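Local coordinates for protein DltD (Streptococcus thermophilus LMG 18311, PDB 7DXM) that probably acts as an O-acyltransferase in the dlt operon-mediated D-alanylation of lipoteichoic acid at the cell membrane, at residues F117-L130 / I146-L159. Residues are numbered along the deposited sequence; the frame is centred on the assembly and turned at random.
Sequences FQQFFNNDQLSSFL and ILEMKPEITMKSQL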
loop_
_atom_site.group_PDB
_atom_site.type_symbol
_atom_site.label_atom_id
_atom_site.label_comp_id
_atom_site.label_asym_id
_atom_site.label_seq_id
_atom_site.Cartn_x
_atom_site.Cartn_y
_atom_site.Cartn_z
ATOM N N PHE A 117 9.157 -2.388 -10.713
ATOM C CA PHE A 117 9.547 -3.342 -9.686
ATOM C C PHE A 117 10.896 -2.981 -9.105
ATOM O O PHE A 117 11.091 -3.048 -7.884
ATOM C CB PHE A 117 9.606 -4.750 -10.255
ATOM C CG PHE A 117 10.121 -5.750 -9.285
ATOM C CD1 PHE A 117 9.320 -6.183 -8.234
ATOM C CD2 PHE A 117 11.399 -6.251 -9.398
ATOM C CE1 PHE A 117 9.782 -7.117 -7.315
ATOM C CE2 PHE A 117 11.873 -7.175 -8.479
ATOM C CZ PHE A 117 11.061 -7.614 -7.437
ATOM N N GLN A 118 11.850 -2.613 -9.971
ATOM C CA GLN A 118 13.195 -2.345 -9.468
ATOM C C GLN A 118 13.222 -1.140 -8.534
ATOM O O GLN A 118 14.079 -1.066 -7.646
ATOM C CB GLN A 118 14.176 -2.142 -10.625
ATOM C CG GLN A 118 15.630 -1.975 -10.174
ATOM C CD GLN A 118 16.181 -3.234 -9.500
ATOM O OE1 GLN A 118 16.110 -4.345 -10.038
ATOM N NE2 GLN A 118 16.714 -3.063 -8.304
ATOM N N GLN A 119 12.297 -0.196 -8.697
ATOM C CA GLN A 119 12.442 1.033 -7.937
ATOM C C GLN A 119 11.974 0.881 -6.503
ATOM O O GLN A 119 12.053 1.843 -5.741
ATOM C CB GLN A 119 11.734 2.204 -8.636
ATOM C CG GLN A 119 10.259 2.085 -8.824
ATOM C CD GLN A 119 9.713 3.180 -9.742
ATOM O OE1 GLN A 119 10.308 4.254 -9.877
ATOM N NE2 GLN A 119 8.570 2.913 -10.371
ATOM N N PHE A 120 11.528 -0.301 -6.105
ATOM C CA PHE A 120 11.307 -0.602 -4.700
ATOM C C PHE A 120 12.143 -1.759 -4.200
ATOM O O PHE A 120 12.542 -1.773 -3.027
ATOM C CB PHE A 120 9.837 -0.907 -4.456
ATOM C CG PHE A 120 8.939 0.165 -4.949
ATOM C CD1 PHE A 120 8.786 1.358 -4.210
ATOM C CD2 PHE A 120 8.266 0.017 -6.159
ATOM C CE1 PHE A 120 7.965 2.366 -4.667
ATOM C CE2 PHE A 120 7.453 1.029 -6.635
ATOM C CZ PHE A 120 7.291 2.200 -5.886
ATOM N N PHE A 121 12.443 -2.712 -5.060
ATOM C CA PHE A 121 13.219 -3.865 -4.665
ATOM C C PHE A 121 14.695 -3.489 -4.511
ATOM O O PHE A 121 15.195 -2.579 -5.181
ATOM C CB PHE A 121 12.999 -4.939 -5.720
ATOM C CG PHE A 121 13.844 -6.132 -5.544
ATOM C CD1 PHE A 121 13.487 -7.114 -4.637
ATOM C CD2 PHE A 121 14.992 -6.279 -6.288
ATOM C CE1 PHE A 121 14.263 -8.221 -4.462
ATOM C CE2 PHE A 121 15.777 -7.385 -6.131
ATOM C CZ PHE A 121 15.418 -8.363 -5.214
ATOM N N ASN A 122 15.393 -4.167 -3.596
ATOM C CA ASN A 122 16.852 -4.038 -3.513
ATOM C C ASN A 122 17.431 -5.320 -2.940
ATOM O O ASN A 122 16.701 -6.246 -2.592
ATOM C CB ASN A 122 17.293 -2.810 -2.697
ATOM C CG ASN A 122 17.025 -2.925 -1.188
ATOM O OD1 ASN A 122 16.867 -4.011 -0.607
ATOM N ND2 ASN A 122 16.989 -1.768 -0.545
ATOM N N ASN A 123 18.749 -5.371 -2.815
ATOM C CA ASN A 123 19.335 -6.629 -2.391
ATOM C C ASN A 123 19.240 -6.844 -0.892
ATOM O O ASN A 123 19.416 -7.981 -0.433
ATOM C CB ASN A 123 20.778 -6.720 -2.855
ATOM C CG ASN A 123 20.878 -7.139 -4.309
ATOM O OD1 ASN A 123 19.848 -7.361 -4.969
ATOM N ND2 ASN A 123 22.113 -7.260 -4.820
ATOM N N ASP A 124 18.931 -5.803 -0.120
ATOM C CA ASP A 124 18.668 -6.024 1.297
ATOM C C ASP A 124 17.378 -6.806 1.467
ATOM O O ASP A 124 17.330 -7.774 2.234
ATOM C CB ASP A 124 18.620 -4.692 2.059
ATOM C CG ASP A 124 18.414 -4.868 3.583
ATOM O OD1 ASP A 124 18.479 -6.008 4.110
ATOM O OD2 ASP A 124 18.181 -3.840 4.260
ATOM N N GLN A 125 16.330 -6.419 0.730
ATOM C CA GLN A 125 15.072 -7.172 0.760
ATOM C C GLN A 125 15.268 -8.621 0.324
ATOM O O GLN A 125 14.708 -9.539 0.928
ATOM C CB GLN A 125 14.034 -6.483 -0.119
ATOM C CG GLN A 125 13.593 -5.131 0.415
ATOM C CD GLN A 125 12.897 -4.277 -0.632
ATOM O OE1 GLN A 125 12.563 -4.740 -1.729
ATOM N NE2 GLN A 125 12.708 -3.005 -0.308
ATOM N N LEU A 126 16.108 -8.855 -0.684
ATOM C CA LEU A 126 16.312 -10.215 -1.175
ATOM C C LEU A 126 17.093 -11.066 -0.183
ATOM O O LEU A 126 16.707 -12.209 0.091
ATOM C CB LEU A 126 17.030 -10.198 -2.515
ATOM C CG LEU A 126 17.112 -11.611 -3.077
ATOM C CD1 LEU A 126 16.032 -11.797 -4.123
ATOM C CD2 LEU A 126 18.509 -11.899 -3.640
ATOM N N SER A 127 18.214 -10.549 0.332
ATOM C CA SER A 127 18.962 -11.281 1.353
ATOM C C SER A 127 18.121 -11.521 2.603
ATOM O O SER A 127 18.171 -12.602 3.195
ATOM C CB SER A 127 20.227 -10.519 1.721
ATOM O OG SER A 127 19.885 -9.392 2.541
ATOM N N SER A 128 17.356 -10.526 3.041
ATOM C CA SER A 128 16.423 -10.796 4.125
ATOM C C SER A 128 15.530 -11.966 3.756
ATOM O O SER A 128 15.371 -12.908 4.537
ATOM C CB SER A 128 15.588 -9.554 4.443
ATOM O OG SER A 128 16.410 -8.519 4.962
ATOM N N PHE A 129 14.920 -11.889 2.579
ATOM C CA PHE A 129 14.002 -12.923 2.106
ATOM C C PHE A 129 14.582 -14.334 2.127
ATOM O O PHE A 129 13.944 -15.269 2.611
ATOM C CB PHE A 129 13.505 -12.587 0.698
ATOM C CG PHE A 129 12.732 -13.698 0.046
ATOM C CD1 PHE A 129 11.547 -14.154 0.600
ATOM C CD2 PHE A 129 13.190 -14.287 -1.120
ATOM C CE1 PHE A 129 10.834 -15.176 0.004
ATOM C CE2 PHE A 129 12.482 -15.311 -1.722
ATOM C CZ PHE A 129 11.302 -15.756 -1.159
ATOM N N LEU A 130 15.788 -14.483 1.595
ATOM C CA LEU A 130 16.441 -15.786 1.531
ATOM C C LEU A 130 16.890 -16.226 2.916
ATOM O O LEU A 130 16.875 -17.421 3.225
ATOM C CB LEU A 130 17.614 -15.735 0.545
ATOM C CG LEU A 130 17.244 -15.540 -0.939
ATOM C CD1 LEU A 130 18.422 -15.061 -1.780
ATOM C CD2 LEU A 130 16.646 -16.805 -1.527
ATOM N N ILE A 146 9.904 -13.263 -8.185
ATOM C CA ILE A 146 11.117 -12.450 -8.293
ATOM C C ILE A 146 11.879 -12.800 -9.565
ATOM O O ILE A 146 12.245 -11.914 -10.352
ATOM C CB ILE A 146 12.006 -12.622 -7.050
ATOM C CG1 ILE A 146 11.492 -11.777 -5.899
ATOM C CG2 ILE A 146 13.433 -12.248 -7.370
ATOM C CD1 ILE A 146 11.966 -12.280 -4.606
ATOM N N LEU A 147 12.132 -14.098 -9.787
ATOM C CA LEU A 147 12.790 -14.492 -11.031
ATOM C C LEU A 147 11.986 -14.049 -12.251
ATOM O O LEU A 147 12.576 -13.729 -13.289
ATOM C CB LEU A 147 13.058 -16.000 -11.058
ATOM C CG LEU A 147 14.164 -16.432 -10.081
ATOM C CD1 LEU A 147 14.248 -17.959 -9.860
ATOM C CD2 LEU A 147 15.500 -15.892 -10.552
ATOM N N GLU A 148 10.656 -13.965 -12.142
ATOM C CA GLU A 148 9.892 -13.405 -13.255
ATOM C C GLU A 148 10.176 -11.918 -13.443
ATOM O O GLU A 148 10.250 -11.435 -14.576
ATOM C CB GLU A 148 8.397 -13.607 -13.054
ATOM C CG GLU A 148 7.922 -15.040 -13.116
ATOM C CD GLU A 148 6.402 -15.125 -13.213
ATOM O OE1 GLU A 148 5.817 -14.288 -13.954
ATOM O OE2 GLU A 148 5.794 -16.001 -12.533
ATOM N N MET A 149 10.319 -11.170 -12.356
ATOM C CA MET A 149 10.412 -9.724 -12.496
ATOM C C MET A 149 11.806 -9.309 -12.893
ATOM O O MET A 149 11.977 -8.456 -13.778
ATOM C CB MET A 149 10.007 -9.021 -11.200
ATOM C CG MET A 149 8.530 -9.178 -10.908
ATOM S SD MET A 149 7.582 -8.983 -12.442
ATOM C CE MET A 149 7.732 -7.210 -12.723
ATOM N N LYS A 150 12.811 -9.916 -12.259
ATOM C CA LYS A 150 14.210 -9.585 -12.502
ATOM C C LYS A 150 14.942 -10.905 -12.763
ATOM O O LYS A 150 15.524 -11.500 -11.841
ATOM C CB LYS A 150 14.747 -8.745 -11.331
ATOM C CG LYS A 150 16.128 -8.179 -11.507
ATOM C CD LYS A 150 16.684 -7.519 -10.237
ATOM C CE LYS A 150 17.926 -6.700 -10.568
ATOM N NZ LYS A 150 19.110 -7.114 -9.717
ATOM N N PRO A 151 14.905 -11.411 -14.016
ATOM C CA PRO A 151 15.550 -12.712 -14.282
ATOM C C PRO A 151 17.080 -12.673 -14.205
ATOM O O PRO A 151 17.692 -13.698 -13.872
ATOM C CB PRO A 151 15.074 -13.085 -15.696
ATOM C CG PRO A 151 14.183 -11.944 -16.150
ATOM C CD PRO A 151 14.484 -10.761 -15.269
ATOM N N GLU A 152 17.737 -11.542 -14.503
ATOM C CA GLU A 152 19.198 -11.433 -14.354
ATOM C C GLU A 152 19.480 -10.785 -13.007
ATOM O O GLU A 152 19.601 -9.560 -12.872
ATOM C CB GLU A 152 19.831 -10.664 -15.501
ATOM C CG GLU A 152 19.734 -11.413 -16.814
ATOM C CD GLU A 152 19.176 -10.544 -17.913
ATOM O OE1 GLU A 152 19.840 -10.450 -18.981
ATOM O OE2 GLU A 152 18.078 -9.949 -17.685
ATOM N N ILE A 153 19.646 -11.661 -12.032
ATOM C CA ILE A 153 19.503 -11.425 -10.605
ATOM C C ILE A 153 20.782 -11.909 -9.940
ATOM O O ILE A 153 21.423 -12.853 -10.414
ATOM C CB ILE A 153 18.268 -12.175 -10.068
ATOM C CG1 ILE A 153 17.773 -11.691 -8.711
ATOM C CG2 ILE A 153 18.558 -13.618 -9.940
ATOM C CD1 ILE A 153 17.076 -10.432 -8.720
ATOM N N THR A 154 21.171 -11.265 -8.846
ATOM C CA THR A 154 22.240 -11.896 -8.101
ATOM C C THR A 154 21.636 -13.009 -7.269
ATOM O O THR A 154 20.429 -13.040 -7.034
ATOM C CB THR A 154 22.961 -10.896 -7.217
ATOM O OG1 THR A 154 24.320 -11.328 -6.977
ATOM C CG2 THR A 154 22.204 -10.729 -5.898
ATOM N N MET A 155 22.478 -13.941 -6.828
ATOM C CA MET A 155 22.001 -15.092 -6.043
ATOM C C MET A 155 20.879 -15.821 -6.779
ATOM O O MET A 155 19.882 -16.234 -6.184
ATOM C CB MET A 155 21.541 -14.671 -4.640
ATOM C CG MET A 155 22.646 -14.098 -3.772
ATOM S SD MET A 155 22.131 -13.623 -2.104
ATOM C CE MET A 155 21.956 -11.833 -2.240
ATOM N N LYS A 156 21.035 -15.951 -8.098
ATOM C CA LYS A 156 20.007 -16.603 -8.900
ATOM C C LYS A 156 19.898 -18.082 -8.565
ATOM O O LYS A 156 18.793 -18.637 -8.576
ATOM C CB LYS A 156 20.291 -16.426 -10.388
ATOM C CG LYS A 156 19.093 -16.667 -11.304
ATOM C CD LYS A 156 19.499 -16.677 -12.792
ATOM C CE LYS A 156 18.412 -17.342 -13.672
ATOM N NZ LYS A 156 18.888 -17.915 -14.991
ATOM N N SER A 157 21.018 -18.756 -8.294
ATOM C CA SER A 157 20.918 -20.187 -8.034
ATOM C C SER A 157 20.046 -20.429 -6.815
ATOM O O SER A 157 19.099 -21.228 -6.861
ATOM C CB SER A 157 22.296 -20.812 -7.845
ATOM O OG SER A 157 22.574 -20.974 -6.471
ATOM N N GLN A 158 20.319 -19.695 -5.732
ATOM C CA GLN A 158 19.541 -19.852 -4.510
ATOM C C GLN A 158 18.067 -19.578 -4.754
ATOM O O GLN A 158 17.206 -20.306 -4.252
ATOM C CB GLN A 158 20.078 -18.927 -3.428
ATOM C CG GLN A 158 21.457 -19.297 -2.949
ATOM C CD GLN A 158 22.536 -18.834 -3.886
ATOM O OE1 GLN A 158 22.257 -18.261 -4.947
ATOM N NE2 GLN A 158 23.784 -19.075 -3.504
ATOM N N LEU A 159 17.755 -18.520 -5.497
ATOM C CA LEU A 159 16.361 -18.244 -5.813
ATOM C C LEU A 159 15.729 -19.376 -6.600
ATOM O O LEU A 159 14.536 -19.649 -6.441
ATOM C CB LEU A 159 16.248 -16.952 -6.598
ATOM C CG LEU A 159 15.997 -15.749 -5.706
ATOM C CD1 LEU A 159 16.255 -14.503 -6.540
ATOM C CD2 LEU A 159 14.584 -15.783 -5.097
#
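Both 117-130 and 146-159 run helix, loop, helix and keep step from Phe117 beside Met149, their CA atoms 7.0 Å apart, through Asn123 beside Thr154 to Leu130 beside Leu159. At the first end Met149 CB lies over one face of the Phe117 ring in a CH-pi contact, 3.7 Å from the centroid, and Phe121 CB, from the ring's own segment, against the opposite face, sandwiching it. The aliphatic part of Lys150 runs past Gln118 OE1 and the Phe121 ring. Leu126 holds the middle: CG, trans to the backbone N (chi1 -174°), is directed at 146-159; CD1 meets Leu159 CD1 at 3.6 Å and touches Ile146, whereas CD2 packs against Met155 CE at 3.7 Å. Leu159 turns CD2 to the edge of the Phe129 ring, and Leu130 CD1 rests on Met155 SD. A capping box starts helix 123-131: Asn122 OD1 accepts from Gln125 N at 2.8 Å, and Gln125 OE1 takes a weak bond from Asn122 N in return. This largely apolar seam packs helices 114-118 and 123-131 against the end of helix 137-149 and the start of helix 156-163, outside the parallel sheet, with Phe117 and Phe121 also touching helix 79-86 and Leu130 and Met155 helix 170-194.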